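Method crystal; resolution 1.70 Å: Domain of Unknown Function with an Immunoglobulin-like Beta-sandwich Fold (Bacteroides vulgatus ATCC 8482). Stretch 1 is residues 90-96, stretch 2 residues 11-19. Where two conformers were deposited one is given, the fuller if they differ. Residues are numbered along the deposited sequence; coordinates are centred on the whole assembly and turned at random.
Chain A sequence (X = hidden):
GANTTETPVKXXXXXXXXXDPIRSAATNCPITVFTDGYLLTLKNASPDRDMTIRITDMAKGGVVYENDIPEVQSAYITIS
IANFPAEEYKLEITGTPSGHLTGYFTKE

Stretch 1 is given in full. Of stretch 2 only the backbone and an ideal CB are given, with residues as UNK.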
ATOM      1  N   LYS A  90       3.111   7.655  -4.403  1.00 19.26           N
ATOM      2  CA  LYS A  90       1.751   7.083  -4.577  1.00 18.26           C
ATOM      3  C   LYS A  90       1.796   5.606  -4.238  1.00 20.66           C
ATOM      4  O   LYS A  90       2.660   4.874  -4.730  1.00 20.41           O
ATOM      5  CB  LYS A  90       1.282   7.242  -6.027  1.00 18.17           C
ATOM      6  CG  LYS A  90      -0.082   6.675  -6.301  1.00 18.88           C
ATOM      7  CD  LYS A  90      -0.595   6.931  -7.707  1.00 19.09           C
ATOM      8  CE  LYS A  90       0.269   6.241  -8.764  1.00 23.23           C
ATOM      9  NZ  LYS A  90      -0.247   6.404 -10.176  1.00 22.15           N
ATOM     10  N   LEU A  91       0.861   5.202  -3.389  1.00 19.74           N
ATOM     11  CA  LEU A  91       0.668   3.829  -2.994  1.00 19.92           C
ATOM     12  C   LEU A  91      -0.619   3.281  -3.591  1.00 20.43           C
ATOM     13  O   LEU A  91      -1.687   3.873  -3.437  1.00 20.33           O
ATOM     14  CB  LEU A  91       0.591   3.744  -1.477  1.00 21.07           C
ATOM     15  CG  LEU A  91       0.229   2.416  -0.860  1.00 21.27           C
ATOM     16  CD1 LEU A  91       1.296   1.392  -1.130  1.00 22.32           C
ATOM     17  CD2 LEU A  91      -0.032   2.534   0.673  1.00 22.34           C
ATOM     18  N   GLU A  92      -0.506   2.193  -4.330  1.00 19.56           N
ATOM     19  CA  GLU A  92      -1.688   1.557  -4.921  1.00 19.44           C
ATOM     20  C   GLU A  92      -1.752   0.129  -4.487  1.00 21.22           C
ATOM     21  O   GLU A  92      -0.738  -0.586  -4.534  1.00 22.48           O
ATOM     22  CB  GLU A  92      -1.604   1.552  -6.435  1.00 21.14           C
ATOM     23  CG  GLU A  92      -1.539   2.851  -7.100  1.00 24.73           C
ATOM     24  CD  GLU A  92      -1.331   2.609  -8.597  1.00 31.20           C
ATOM     25  OE1 GLU A  92      -2.337   2.331  -9.292  1.00 33.59           O
ATOM     26  OE2 GLU A  92      -0.163   2.568  -9.041  1.00 28.80           O
ATOM     27  N   ILE A  93      -2.949  -0.290  -4.094  1.00 21.57           N
ATOM     28  CA  ILE A  93      -3.226  -1.674  -3.749  1.00 21.77           C
ATOM     29  C   ILE A  93      -4.331  -2.108  -4.682  1.00 20.51           C
ATOM     30  O   ILE A  93      -5.405  -1.483  -4.702  1.00 20.22           O
ATOM     31  CB  ILE A  93      -3.695  -1.768  -2.294  1.00 23.04           C
ATOM     32  CG1 ILE A  93      -2.619  -1.131  -1.375  1.00 23.86           C
ATOM     33  CG2 ILE A  93      -3.901  -3.181  -1.882  1.00 22.97           C
ATOM     34  CD1 ILE A  93      -3.162  -0.031  -0.601  1.00 28.15           C
ATOM     35  N   THR A  94      -4.066  -3.133  -5.472  1.00 23.21           N
ATOM     36  CA  THR A  94      -5.056  -3.611  -6.421  1.00 20.43           C
ATOM     37  C   THR A  94      -5.363  -5.080  -6.170  1.00 22.68           C
ATOM     38  O   THR A  94      -4.502  -5.847  -5.711  1.00 25.21           O
ATOM     39  CB  THR A  94      -4.583  -3.382  -7.875  1.00 21.57           C
ATOM     40  OG1 THR A  94      -3.391  -4.123  -8.100  1.00 29.55           O
ATOM     41  CG2 THR A  94      -4.339  -1.938  -8.151  1.00 22.99           C
ATOM     42  N   GLY A  95      -6.615  -5.454  -6.392  1.00 18.33           N
ATOM     43  CA  GLY A  95      -7.038  -6.829  -6.223  1.00 21.09           C
ATOM     44  C   GLY A  95      -7.296  -7.480  -7.559  1.00 21.32           C
ATOM     45  O   GLY A  95      -7.619  -6.799  -8.533  1.00 21.87           O
ATOM     46  N   THR A  96      -7.120  -8.794  -7.614  1.00 20.56           N
ATOM     47  CA  THR A  96      -7.546  -9.584  -8.769  1.00 23.46           C
ATOM     48  C   THR A  96      -8.715 -10.491  -8.371  1.00 22.48           C
ATOM     49  O   THR A  96      -8.621 -11.243  -7.387  1.00 22.66           O
ATOM     50  CB  THR A  96      -6.370 -10.414  -9.315  1.00 24.80           C
ATOM     51  OG1 THR A  96      -5.273  -9.545  -9.618  1.00 35.00           O
ATOM     52  CG2 THR A  96      -6.770 -11.172 -10.570  1.00 29.10           C
ATOM     53  N   UNK A  11      -1.535   7.452   9.786  1.00 20.82           N
ATOM     54  CA  UNK A  11      -2.467   6.833   8.858  1.00 20.84           C
ATOM     55  C   UNK A  11      -2.120   7.228   7.430  1.00 20.10           C
ATOM     56  O   UNK A  11      -1.871   8.392   7.174  1.00 20.43           O
ATOM     57  CB  UNK A  11      -3.907   7.229   9.191  1.00 20.84           C
ATOM     58  N   UNK A  12      -2.132   6.264   6.512  1.00 19.58           N
ATOM     59  CA  UNK A  12      -2.066   6.554   5.079  1.00 19.44           C
ATOM     60  C   UNK A  12      -3.478   6.300   4.541  1.00 21.93           C
ATOM     61  O   UNK A  12      -3.906   5.158   4.353  1.00 19.18           O
ATOM     62  CB  UNK A  12      -1.016   5.701   4.364  1.00 19.44           C
ATOM     63  N   UNK A  13      -4.223   7.378   4.349  1.00 20.75           N
ATOM     64  CA  UNK A  13      -5.610   7.270   3.944  0.50 22.40           C
ATOM     65  C   UNK A  13      -5.724   6.660   2.556  1.00 22.52           C
ATOM     66  O   UNK A  13      -4.995   7.038   1.654  1.00 22.38           O
ATOM     67  CB  UNK A  13      -6.284   8.643   3.979  0.50 22.40           C
ATOM     68  N   UNK A  14      -6.655   5.728   2.388  1.00 20.66           N
ATOM     69  CA  UNK A  14      -6.850   5.087   1.104  1.00 20.63           C
ATOM     70  C   UNK A  14      -8.208   5.440   0.531  1.00 21.49           C
ATOM     71  O   UNK A  14      -9.187   5.437   1.263  1.00 21.15           O
ATOM     72  CB  UNK A  14      -6.704   3.569   1.233  1.00 20.63           C
ATOM     73  N   UNK A  15      -8.242   5.712  -0.773  1.00 20.16           N
ATOM     74  CA  UNK A  15      -9.495   5.976  -1.507  1.00 21.49           C
ATOM     75  C   UNK A  15      -9.630   5.011  -2.673  1.00 21.21           C
ATOM     76  O   UNK A  15      -8.647   4.585  -3.245  1.00 20.39           O
ATOM     77  CB  UNK A  15      -9.541   7.420  -2.011  1.00 21.49           C
ATOM     78  N   UNK A  16     -10.855   4.597  -2.969  1.00 19.22           N
ATOM     79  CA  UNK A  16     -11.089   3.729  -4.092  1.00 21.49           C
ATOM     80  C   UNK A  16     -12.270   2.840  -3.860  1.00 25.31           C
ATOM     81  O   UNK A  16     -13.252   3.227  -3.215  1.00 28.92           O
ATOM     82  CB  UNK A  16      -9.847   2.887  -4.388  1.00 21.49           C
ATOM     83  N   UNK A  17     -12.183   1.649  -4.419  1.00 22.36           N
ATOM     84  CA  UNK A  17     -13.268   0.705  -4.413  1.00 25.38           C
ATOM     85  C   UNK A  17     -12.659  -0.647  -4.103  1.00 24.59           C
ATOM     86  O   UNK A  17     -11.665  -1.026  -4.693  1.00 25.21           O
ATOM     87  CB  UNK A  17     -14.032   0.702  -5.739  1.00 25.38           C
ATOM     88  N   UNK A  18     -13.249  -1.374  -3.172  1.00 25.16           N
ATOM     89  CA  UNK A  18     -12.751  -2.691  -2.792  1.00 26.36           C
ATOM     90  C   UNK A  18     -14.011  -3.511  -2.529  1.00 30.31           C
ATOM     91  O   UNK A  18     -14.423  -3.669  -1.386  1.00 30.05           O
ATOM     92  CB  UNK A  18     -11.818  -2.643  -1.580  1.00 26.36           C
ATOM     93  N   UNK A  19     -14.653  -3.953  -3.609  1.00 35.17           N
ATOM     94  CA  UNK A  19     -15.973  -4.604  -3.532  1.00 37.79           C
ATOM     95  C   UNK A  19     -15.944  -5.926  -2.781  1.00 41.19           C
ATOM     96  O   UNK A  19     -14.904  -6.583  -2.709  1.00 37.74           O
ATOM     97  CB  UNK A  19     -16.520  -4.841  -4.941  1.00 37.79           C
TER

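Position 11 lies at the far end of the stretch, and its CB has nothing of stretch 1 within 5.5 Å. Stretch 1 places no demand here, and many residues would suit, polar ones included. The deposited residue is Asp11, chi1 t, and it makes no contact with stretch 1.

Position 12 points its CA-to-CB bond toward stretch 1. The ideal CB is 5.0 Å from CD2 of Leu91, a methyl group. That leaves room for an apolar side chain of modest size, and stretch 1 offers no charge or polar side-chain group at this point. Val, Ile or Leu would all be reasonable. The residue is Val12, chi1 t. Its CG1 reaches 4.3 Å from CD2 of Leu91, a loose apolar contact.

Position 13 has its CB out of reach of stretch 1. Nothing there limits size or charge. The residue is Glu13, deposited in two conformers; the one given is extended, with chi1 and chi2 both t.

Position 14 again points toward stretch 1. Its CB is 5.4 Å from CD1 of Ile93, and CD2 of Leu91, from earlier in the strand, is 6.8 Å from that CB. The gap is too wide for Ala to close. A longer apolar side chain is needed, and Leu, Ile or Met could serve. The residue is Leu14, chi1 m and chi2 t. Its CD1 is 3.8 Å from CD1 of Ile93. Its CD2 lies 3.9 Å from the same Ile93 CD1 and 4.3 Å from CD2 of Leu91. Leu14 thus packs against both residues.

Position 15 is out of reach, so a polar or charged residue is as acceptable as any. It is Asp15, chi1 m.

Position 16 is decided by its backbone. Phi is 150° and psi -147°, and a CB would be jammed against the carbonyl O of position 15. Glycine is called for, whatever stretch 1 offers. Gly16 sits where the chain turns a corner.

Position 17 lies beyond that corner, with its CB out of reach. A long polar side chain is one of many that would fit. The residue is Arg17, extended. Its NH2 forms a salt bridge with OD2 of the residue at 19, at 2.9 Å.

Position 18 points sideways, and its ideal CB has nothing of stretch 1 within 5.5 Å. Only a large side chain could span the gap. Ile93 offers a methyl, and Gly95 has no side chain to block the approach, so a big aromatic suits. The residue is Trp18, chi1 t, and its ring end comes in. CH2 is 4.0 Å from CG2 of Ile93. CZ3 is 3.7 Å from O of Ile93, which lies at the ring edge, and 3.7 Å from N of Gly95. An ideal CB on Gly95 would be 3.3 Å from CH2 of Trp18, which is tight. No hydrogen bond joins the stretches.

Position 19 is out of reach and open to polar residues. Asp19 accepts hydrogen bonds from NE and NH2 of Arg17.

Stretch 2 11-19: DVELDGRWD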
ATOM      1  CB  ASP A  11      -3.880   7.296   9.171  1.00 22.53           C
ATOM      2  CG  ASP A  11      -4.920   6.582   8.337  1.00 28.16           C
ATOM      3  OD1 ASP A  11      -4.807   5.359   8.161  1.00 33.52           O
ATOM      4  OD2 ASP A  11      -5.856   7.250   7.877  1.00 40.74           O
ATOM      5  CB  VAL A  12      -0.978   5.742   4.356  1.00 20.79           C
ATOM      6  CG1 VAL A  12      -0.920   6.124   2.870  1.00 21.69           C
ATOM      7  CG2 VAL A  12       0.400   5.977   5.016  1.00 18.72           C
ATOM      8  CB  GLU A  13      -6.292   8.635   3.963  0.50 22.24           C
ATOM      9  CG  GLU A  13      -7.722   8.596   3.439  0.50 24.44           C
ATOM     10  CD  GLU A  13      -8.523   9.835   3.776  0.50 26.10           C
ATOM     11  OE1 GLU A  13      -7.917  10.912   3.974  0.50 29.04           O
ATOM     12  OE2 GLU A  13      -9.767   9.727   3.819  0.50 31.05           O
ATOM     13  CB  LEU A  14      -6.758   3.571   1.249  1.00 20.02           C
ATOM     14  CG  LEU A  14      -5.431   3.014   1.785  1.00 23.87           C
ATOM     15  CD1 LEU A  14      -5.489   1.495   2.004  1.00 22.04           C
ATOM     16  CD2 LEU A  14      -4.267   3.386   0.863  1.00 22.46           C
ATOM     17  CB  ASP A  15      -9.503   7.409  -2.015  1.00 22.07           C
ATOM     18  CG  ASP A  15      -9.586   8.394  -0.893  1.00 27.71           C
ATOM     19  OD1 ASP A  15     -10.654   8.442  -0.248  1.00 38.44           O
ATOM     20  OD2 ASP A  15      -8.592   9.110  -0.657  1.00 38.29           O
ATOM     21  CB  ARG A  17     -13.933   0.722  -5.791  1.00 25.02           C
ATOM     22  CG  ARG A  17     -15.117  -0.122  -5.934  1.00 31.80           C
ATOM     23  CD  ARG A  17     -15.785   0.159  -7.255  1.00 29.89           C
ATOM     24  NE  ARG A  17     -16.690  -0.919  -7.595  1.00 31.19           N
ATOM     25  CZ  ARG A  17     -17.434  -0.963  -8.692  1.00 27.57           C
ATOM     26  NH1 ARG A  17     -17.412   0.032  -9.568  1.00 26.15           N
ATOM     27  NH2 ARG A  17     -18.220  -2.009  -8.902  1.00 27.77           N
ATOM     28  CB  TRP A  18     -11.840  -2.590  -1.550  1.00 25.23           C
ATOM     29  CG  TRP A  18     -10.980  -3.798  -1.297  1.00 22.80           C
ATOM     30  CD1 TRP A  18     -11.241  -4.840  -0.445  1.00 22.55           C
ATOM     31  CD2 TRP A  18      -9.717  -4.081  -1.894  1.00 21.72           C
ATOM     32  NE1 TRP A  18     -10.221  -5.759  -0.495  1.00 23.24           N
ATOM     33  CE2 TRP A  18      -9.270  -5.318  -1.379  1.00 23.07           C
ATOM     34  CE3 TRP A  18      -8.932  -3.431  -2.847  1.00 21.75           C
ATOM     35  CZ2 TRP A  18      -8.057  -5.894  -1.767  1.00 23.91           C
ATOM     36  CZ3 TRP A  18      -7.718  -3.994  -3.212  1.00 25.11           C
ATOM     37  CH2 TRP A  18      -7.303  -5.220  -2.693  1.00 25.92           C
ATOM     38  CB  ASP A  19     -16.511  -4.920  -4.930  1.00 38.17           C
ATOM     39  CG  ASP A  19     -16.969  -3.691  -5.687  1.00 41.81           C
ATOM     40  OD1 ASP A  19     -17.290  -2.658  -5.049  1.00 43.27           O
ATOM     41  OD2 ASP A  19     -17.005  -3.787  -6.935  1.00 46.57           O
TER
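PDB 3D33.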